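Local coordinates for protein CG5036 (Drosophila melanogaster, PDB 4IGU) that probably dampens G-protein signalling through its RGS domain, which binds G alpha subunits and speeds their hydrolysis of GTP, at residues Q118-T121 with L122-D126; F47-E50 with N51-W55; D93-V96 with R97-N101. All coordinates share one frame; numbering follows the deposited sequence.

How the contacts relate
All three are local contacts of one RGS domain, one within a helix and two at helix starts, and contact 1, midway along helix 113-132, touches both of the others. Its centre is about 11 Å from that of contact 2, at the start of helix 50-61, where Tyr120 CD2 comes within 3.3 Å of Trp55 NE1 and Leu122 CD2 packs 3.7 Å from Asn51 ND2. Contact 3, the start of helix 94-103, is centred about 17 Å from contact 1 and joins it through a probable hydrogen bond, Gln118 NE2 to Asp93 OD2, at 3.1 Å. Contacts 2 and 3 do not touch; their nearest atoms are about 7 Å apart. In RGS relatives, the surface near contacts 1 and 2 faces G alpha.

Contact 1: Q118-T121 with L122-D126; sequences QIYT and LMHRD
Leu122 and Ile119 sit one turn apart with their side chains alongside each other and pointing the same way, Leu122 CD2 lying 4.1 Å from Ile119 CD1. Leu122 CB also rests on the backbone, 3.3 Å from Ile119 O, while the Leu122 amide donates to Gln118 O. Both side chains run on to Asn51 of helix 50-61. Thr121 O takes the N-H of Arg125 at 3.0 Å, in a bond bent to 138°, and has Arg125 CG close by at 3.3 Å. With chi1 at -60°, Thr121 OG1 lies beside its own amide and turns back to hydrogen-bond Ile117 O, leaving CG2 to face the Arg125 chain, 4.2 Å from Arg125 CG. On the buried side the Met123 N to Ile119 O hydrogen bond is nearly straight, at 172°. Met123 folds at its last torsion and brings CE to 3.8 Å from Tyr120 CA, then packs on Phe26 and Met30. The Arg125 guanidinium lies over one face of the His124 ring, with CZ offset toward the rim, and the same imidazole stacks with Phe26. These are the i to i+3 and i+4 contacts of an alpha helix, here packed against helices 26-30 and 50-61 of the all-helical RGS fold.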
loop_
_atom_site.group_PDB
_atom_site.type_symbol
_atom_site.label_atom_id
_atom_site.label_comp_id
_atom_site.label_asym_id
_atom_site.label_seq_id
_atom_site.Cartn_x
_atom_site.Cartn_y
_atom_site.Cartn_z
ATOM N N GLN A 118 -3.866 -9.725 1.765
ATOM C CA GLN A 118 -3.289 -9.909 3.091
ATOM C C GLN A 118 -2.564 -8.636 3.547
ATOM O O GLN A 118 -2.692 -8.196 4.700
ATOM C CB GLN A 118 -2.330 -11.100 3.038
ATOM C CG GLN A 118 -1.825 -11.603 4.372
ATOM C CD GLN A 118 -1.478 -13.089 4.332
ATOM O OE1 GLN A 118 -0.304 -13.474 4.247
ATOM N NE2 GLN A 118 -2.503 -13.932 4.400
ATOM N N ILE A 119 -1.827 -8.018 2.635
ATOM C CA ILE A 119 -1.119 -6.783 2.967
ATOM C C ILE A 119 -2.071 -5.574 3.115
ATOM O O ILE A 119 -1.875 -4.730 3.996
ATOM C CB ILE A 119 0.016 -6.486 1.959
ATOM C CG1 ILE A 119 1.033 -7.634 1.946
ATOM C CG2 ILE A 119 0.703 -5.159 2.293
ATOM C CD1 ILE A 119 1.615 -7.942 3.305
ATOM N N TYR A 120 -3.101 -5.486 2.277
ATOM C CA TYR A 120 -4.117 -4.439 2.464
ATOM C C TYR A 120 -4.820 -4.569 3.822
ATOM O O TYR A 120 -5.077 -3.571 4.495
ATOM C CB TYR A 120 -5.147 -4.470 1.329
ATOM C CG TYR A 120 -6.194 -3.366 1.379
ATOM C CD1 TYR A 120 -7.368 -3.517 2.119
ATOM C CD2 TYR A 120 -6.025 -2.189 0.660
ATOM C CE1 TYR A 120 -8.335 -2.512 2.153
ATOM C CE2 TYR A 120 -6.986 -1.180 0.684
ATOM C CZ TYR A 120 -8.133 -1.345 1.439
ATOM O OH TYR A 120 -9.087 -0.339 1.460
ATOM N N THR A 121 -5.133 -5.804 4.217
ATOM C CA THR A 121 -5.807 -6.069 5.483
ATOM C C THR A 121 -4.890 -5.697 6.648
ATOM O O THR A 121 -5.334 -5.171 7.676
ATOM C CB THR A 121 -6.222 -7.554 5.589
ATOM O OG1 THR A 121 -7.123 -7.879 4.519
ATOM C CG2 THR A 121 -6.895 -7.849 6.933
ATOM N N LEU A 122 -3.600 -5.959 6.464
ATOM C CA LEU A 122 -2.581 -5.607 7.442
ATOM C C LEU A 122 -2.526 -4.093 7.674
ATOM O O LEU A 122 -2.591 -3.631 8.813
ATOM C CB LEU A 122 -1.229 -6.128 6.945
ATOM C CG LEU A 122 0.045 -5.857 7.736
ATOM C CD1 LEU A 122 -0.198 -6.185 9.174
ATOM C CD2 LEU A 122 1.180 -6.699 7.193
ATOM N N MET A 123 -2.387 -3.323 6.598
ATOM C CA MET A 123 -2.373 -1.866 6.708
ATOM C C MET A 123 -3.682 -1.356 7.311
ATOM O O MET A 123 -3.700 -0.416 8.106
ATOM C CB MET A 123 -2.167 -1.223 5.335
ATOM C CG MET A 123 -0.740 -1.358 4.787
ATOM S SD MET A 123 -0.575 -0.555 3.176
ATOM C CE MET A 123 -1.770 -1.469 2.187
ATOM N N HIS A 124 -4.783 -1.982 6.921
ATOM C CA HIS A 124 -6.102 -1.553 7.380
ATOM C C HIS A 124 -6.282 -1.722 8.885
ATOM O O HIS A 124 -6.867 -0.867 9.550
ATOM C CB HIS A 124 -7.182 -2.349 6.656
ATOM C CG HIS A 124 -8.571 -1.829 6.872
ATOM N ND1 HIS A 124 -9.685 -2.481 6.399
ATOM C CD2 HIS A 124 -9.021 -0.721 7.508
ATOM C CE1 HIS A 124 -10.768 -1.800 6.732
ATOM N NE2 HIS A 124 -10.392 -0.729 7.407
ATOM N N ARG A 125 -5.772 -2.823 9.421
ATOM C CA ARG A 125 -6.060 -3.192 10.798
ATOM C C ARG A 125 -4.962 -2.785 11.770
ATOM O O ARG A 125 -5.225 -2.531 12.945
ATOM C CB ARG A 125 -6.288 -4.701 10.882
ATOM C CG ARG A 125 -7.537 -5.174 10.164
ATOM C CD ARG A 125 -8.765 -4.914 11.017
ATOM N NE ARG A 125 -9.774 -4.092 10.348
ATOM C CZ ARG A 125 -10.669 -4.560 9.480
ATOM N NH1 ARG A 125 -10.670 -5.847 9.150
ATOM N NH2 ARG A 125 -11.559 -3.740 8.935
ATOM N N ASP A 126 -3.729 -2.741 11.290
ATOM C CA ASP A 126 -2.596 -2.505 12.179
ATOM C C ASP A 126 -2.129 -1.053 12.113
ATOM O O ASP A 126 -2.232 -0.306 13.089
ATOM C CB ASP A 126 -1.446 -3.471 11.852
ATOM C CG ASP A 126 -0.286 -3.365 12.835
ATOM O OD1 ASP A 126 -0.508 -3.549 14.047
ATOM O OD2 ASP A 126 0.846 -3.079 12.396
#

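Contact 2: F47-E50 with N51-W55; sequences FSEE and NILFW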
loop_
_atom_site.group_PDB
_atom_site.type_symbol
_atom_site.label_atom_id
_atom_site.label_comp_id
_atom_site.label_asym_id
_atom_site.label_seq_id
_atom_site.Cartn_x
_atom_site.Cartn_y
_atom_site.Cartn_z
ATOM N N PHE A 47 8.881 2.000 9.650
ATOM C CA PHE A 47 9.628 0.922 8.993
ATOM C C PHE A 47 8.720 -0.154 8.391
ATOM O O PHE A 47 9.001 -1.349 8.497
ATOM C CB PHE A 47 10.624 0.289 9.972
ATOM C CG PHE A 47 11.527 1.287 10.639
ATOM C CD1 PHE A 47 12.681 1.726 10.008
ATOM C CD2 PHE A 47 11.216 1.792 11.893
ATOM C CE1 PHE A 47 13.516 2.651 10.618
ATOM C CE2 PHE A 47 12.042 2.717 12.509
ATOM C CZ PHE A 47 13.194 3.149 11.868
ATOM N N SER A 48 7.629 0.265 7.759
ATOM C CA SER A 48 6.759 -0.690 7.084
ATOM C C SER A 48 6.258 -0.159 5.747
ATOM O O SER A 48 5.241 -0.630 5.234
ATOM C CB SER A 48 5.578 -1.078 7.978
ATOM O OG SER A 48 4.810 0.059 8.324
ATOM N N GLU A 49 6.973 0.803 5.170
ATOM C CA GLU A 49 6.520 1.407 3.916
ATOM C C GLU A 49 6.509 0.402 2.760
ATOM O O GLU A 49 5.861 0.640 1.744
ATOM C CB GLU A 49 7.323 2.671 3.559
ATOM C CG GLU A 49 8.673 2.425 2.924
ATOM C CD GLU A 49 9.745 2.126 3.943
ATOM O OE1 GLU A 49 9.404 1.894 5.128
ATOM O OE2 GLU A 49 10.934 2.123 3.560
ATOM N N GLU A 50 7.200 -0.725 2.921
ATOM C CA GLU A 50 7.188 -1.767 1.894
ATOM C C GLU A 50 5.788 -2.339 1.698
ATOM O O GLU A 50 5.480 -2.879 0.632
ATOM C CB GLU A 50 8.162 -2.901 2.235
ATOM C CG GLU A 50 7.793 -3.678 3.480
ATOM C CD GLU A 50 8.415 -3.079 4.718
ATOM O OE1 GLU A 50 8.972 -1.961 4.609
ATOM O OE2 GLU A 50 8.361 -3.732 5.781
ATOM N N ASN A 51 4.946 -2.221 2.720
ATOM C CA ASN A 51 3.565 -2.686 2.618
ATOM C C ASN A 51 2.751 -1.923 1.565
ATOM O O ASN A 51 2.078 -2.524 0.721
ATOM C CB ASN A 51 2.886 -2.610 3.988
ATOM C CG ASN A 51 3.293 -3.750 4.897
ATOM O OD1 ASN A 51 3.834 -4.752 4.431
ATOM N ND2 ASN A 51 3.023 -3.614 6.199
ATOM N N ILE A 52 2.796 -0.598 1.607
ATOM C CA ILE A 52 2.041 0.181 0.629
ATOM C C ILE A 52 2.722 0.194 -0.751
ATOM O O ILE A 52 2.053 0.233 -1.793
ATOM C CB ILE A 52 1.732 1.620 1.145
ATOM C CG1 ILE A 52 0.584 2.240 0.348
ATOM C CG2 ILE A 52 3.005 2.492 1.132
ATOM C CD1 ILE A 52 0.064 3.543 0.918
ATOM N N LEU A 53 4.048 0.157 -0.770
ATOM C CA LEU A 53 4.753 0.126 -2.043
ATOM C C LEU A 53 4.451 -1.190 -2.789
ATOM O O LEU A 53 4.233 -1.192 -4.008
ATOM C CB LEU A 53 6.259 0.338 -1.830
ATOM C CG LEU A 53 6.596 1.772 -1.379
ATOM C CD1 LEU A 53 7.971 1.876 -0.737
ATOM C CD2 LEU A 53 6.508 2.724 -2.564
ATOM N N PHE A 54 4.405 -2.299 -2.058
ATOM C CA PHE A 54 4.009 -3.582 -2.661
ATOM C C PHE A 54 2.586 -3.484 -3.171
ATOM O O PHE A 54 2.285 -3.887 -4.303
ATOM C CB PHE A 54 4.130 -4.716 -1.631
ATOM C CG PHE A 54 3.498 -6.029 -2.069
ATOM C CD1 PHE A 54 4.044 -6.775 -3.112
ATOM C CD2 PHE A 54 2.390 -6.537 -1.400
ATOM C CE1 PHE A 54 3.480 -7.993 -3.494
ATOM C CE2 PHE A 54 1.816 -7.757 -1.779
ATOM C CZ PHE A 54 2.356 -8.478 -2.829
ATOM N N TRP A 55 1.705 -2.926 -2.345
ATOM C CA TRP A 55 0.292 -2.806 -2.705
ATOM C C TRP A 55 0.108 -1.939 -3.955
ATOM O O TRP A 55 -0.665 -2.273 -4.854
ATOM C CB TRP A 55 -0.538 -2.259 -1.527
ATOM C CG TRP A 55 -2.029 -2.335 -1.797
ATOM C CD1 TRP A 55 -2.859 -3.387 -1.539
ATOM C CD2 TRP A 55 -2.843 -1.329 -2.421
ATOM N NE1 TRP A 55 -4.143 -3.094 -1.948
ATOM C CE2 TRP A 55 -4.155 -1.836 -2.496
ATOM C CE3 TRP A 55 -2.583 -0.043 -2.921
ATOM C CZ2 TRP A 55 -5.213 -1.103 -3.043
ATOM C CZ3 TRP A 55 -3.635 0.684 -3.467
ATOM C CH2 TRP A 55 -4.935 0.153 -3.519
#
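The turn that starts helix 50-61 brings Ser48 and Asn51 together just after a Schellman motif, with Phe47 at C-prime and Ser48 N reaching back to Leu43 O, has closed the preceding helix. Asn51 N donates to Ser48 O at 3.0 Å, approaching from above the carbonyl plane. The Asn51 side chain stands beside its own backbone N (chi1 -78°), which carries the amide back along the turn and sets ND2 4.0 Å from Ser48 CB. Further on, Leu53 N meets Glu49 O in the carbonyl plane, with an N-H...O angle of 165°. Beside that bond Glu49 and Leu53 run side by side, Leu53 CD1 touching the aliphatic part of the glutamate at 3.8 Å from Glu49 CG. Leu53 CG also crowds Glu49 O, at 3.4 Å. Glu50 O accepts from Phe54 N at 3.0 Å and has Phe54 CB nearby, 3.2 Å away. The Glu50 chain bends at chi2, and its carboxylate forms a salt bridge with Arg88. Ile52 packs on Gln40 and Leu43 of helix 33-45. A Schellman-closed helix thus leads straight into the first turn of helix 50-61 in the RGS fold, a junction that in relatives contacts the switch regions of G alpha.

Contact 3: D93-V96 with R97-N101; sequences DSRV and REIVN
Asp93 OD1 takes the N-H of Val96 at 2.8 Å, with an N-H...O angle of 161° and the donor nearly in line with the carboxylate C-O bond. This is the N-cap bond of helix 94-103: the side chain supplies an acceptor to an amide of the first turn. The backbone of the same residue goes on into the helical pattern, Asp93 O accepting from Arg97 N at 3.0 Å. Since Asp93 OD2 is bonded to Gln118 of helix 113-132, both carboxylate oxygens are engaged, which should fix its rotation. On the exposed side, Glu98 CG lies 3.2 Å from Ser94 O. Arg97 CG lies 3.6 Å from Asp93 O, and from there the chain runs extended, carrying NH2 away to a hydrogen bond with Ile82 O.

Arg95 and Ile99 lie alongside each other and point the same way. A bend at chi3 (63°) turns the guanidinium forward along the helix, toward Ile99, and brings Arg95 NH2 to 3.3 Å from Ile99 CD1, while NH1 forms a salt bridge with Glu114. On the buried side Val96 O receives Val100 N in a nearly straight bond (173°). The two valines touch loosely beside it, Val96 CG1 being 4.3 Å from Val100 CG2. Val96 packs on Ala115 and Gln118. What results is an Asp N-capped, amphipathic helix start in the RGS fold, with Val96 set against helix 113-132 and Val100 against the loop residues Ile82 and Phe112.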
loop_
_atom_site.group_PDB
_atom_site.type_symbol
_atom_site.label_atom_id
_atom_site.label_comp_id
_atom_site.label_asym_id
_atom_site.label_seq_id
_atom_site.Cartn_x
_atom_site.Cartn_y
_atom_site.Cartn_z
ATOM N N ASP A 93 2.117 -15.439 5.030
ATOM C CA ASP A 93 2.134 -16.784 5.612
ATOM C C ASP A 93 2.526 -17.825 4.551
ATOM O O ASP A 93 2.493 -17.537 3.357
ATOM C CB ASP A 93 0.794 -17.121 6.297
ATOM C CG ASP A 93 -0.403 -17.064 5.340
ATOM O OD1 ASP A 93 -0.312 -17.600 4.216
ATOM O OD2 ASP A 93 -1.442 -16.478 5.713
ATOM N N SER A 94 2.896 -19.032 4.973
ATOM C CA SER A 94 3.383 -20.014 4.014
ATOM C C SER A 94 2.320 -20.446 3.000
ATOM O O SER A 94 2.648 -20.771 1.864
ATOM C CB SER A 94 3.999 -21.223 4.723
ATOM O OG SER A 94 3.083 -21.813 5.623
ATOM N N ARG A 95 1.051 -20.442 3.390
ATOM C CA ARG A 95 -0.010 -20.759 2.434
ATOM C C ARG A 95 -0.015 -19.779 1.254
ATOM O O ARG A 95 -0.096 -20.186 0.085
ATOM C CB ARG A 95 -1.377 -20.743 3.119
ATOM C CG ARG A 95 -2.509 -21.320 2.258
ATOM C CD ARG A 95 -3.888 -21.024 2.862
ATOM N NE ARG A 95 -4.149 -19.587 2.919
ATOM C CZ ARG A 95 -4.633 -18.860 1.911
ATOM N NH1 ARG A 95 -4.821 -17.558 2.070
ATOM N NH2 ARG A 95 -4.938 -19.429 0.747
ATOM N N VAL A 96 0.066 -18.490 1.556
ATOM C CA VAL A 96 0.046 -17.471 0.504
ATOM C C VAL A 96 1.354 -17.467 -0.304
ATOM O O VAL A 96 1.346 -17.295 -1.527
ATOM C CB VAL A 96 -0.247 -16.078 1.105
ATOM C CG1 VAL A 96 0.020 -14.954 0.082
ATOM C CG2 VAL A 96 -1.682 -16.032 1.618
ATOM N N ARG A 97 2.485 -17.642 0.368
ATOM C CA ARG A 97 3.764 -17.676 -0.351
ATOM C C ARG A 97 3.808 -18.786 -1.399
ATOM O O ARG A 97 4.318 -18.593 -2.508
ATOM C CB ARG A 97 4.940 -17.842 0.617
ATOM C CG ARG A 97 5.324 -16.568 1.338
ATOM C CD ARG A 97 6.605 -16.748 2.156
ATOM N NE ARG A 97 7.293 -15.470 2.302
ATOM C CZ ARG A 97 8.268 -15.039 1.501
ATOM N NH1 ARG A 97 8.711 -15.786 0.489
ATOM N NH2 ARG A 97 8.812 -13.851 1.723
ATOM N N GLU A 98 3.264 -19.945 -1.041
ATOM C CA GLU A 98 3.250 -21.098 -1.931
ATOM C C GLU A 98 2.352 -20.861 -3.133
ATOM O O GLU A 98 2.676 -21.288 -4.244
ATOM C CB GLU A 98 2.798 -22.352 -1.177
ATOM C CG GLU A 98 3.828 -22.881 -0.201
ATOM C CD GLU A 98 5.166 -23.174 -0.882
ATOM O OE1 GLU A 98 5.159 -23.646 -2.044
ATOM O OE2 GLU A 98 6.222 -22.927 -0.257
ATOM N N ILE A 99 1.223 -20.185 -2.909
ATOM C CA ILE A 99 0.315 -19.836 -3.999
ATOM C C ILE A 99 0.984 -18.887 -4.988
ATOM O O ILE A 99 0.928 -19.114 -6.199
ATOM C CB ILE A 99 -1.002 -19.202 -3.486
ATOM C CG1 ILE A 99 -1.829 -20.236 -2.721
ATOM C CG2 ILE A 99 -1.817 -18.658 -4.654
ATOM C CD1 ILE A 99 -3.068 -19.672 -2.018
ATOM N N VAL A 100 1.610 -17.828 -4.471
ATOM C CA VAL A 100 2.326 -16.863 -5.306
ATOM C C VAL A 100 3.468 -17.532 -6.094
ATOM O O VAL A 100 3.616 -17.297 -7.302
ATOM C CB VAL A 100 2.851 -15.678 -4.465
ATOM C CG1 VAL A 100 3.751 -14.768 -5.298
ATOM C CG2 VAL A 100 1.679 -14.891 -3.898
ATOM N N ASN A 101 4.253 -18.379 -5.431
ATOM C CA ASN A 101 5.324 -19.121 -6.110
ATOM C C ASN A 101 4.799 -19.902 -7.293
ATOM O O ASN A 101 5.370 -19.871 -8.388
ATOM C CB ASN A 101 6.031 -20.094 -5.153
ATOM C CG ASN A 101 6.881 -19.388 -4.128
ATOM O OD1 ASN A 101 7.052 -18.172 -4.182
ATOM N ND2 ASN A 101 7.432 -20.151 -3.182
#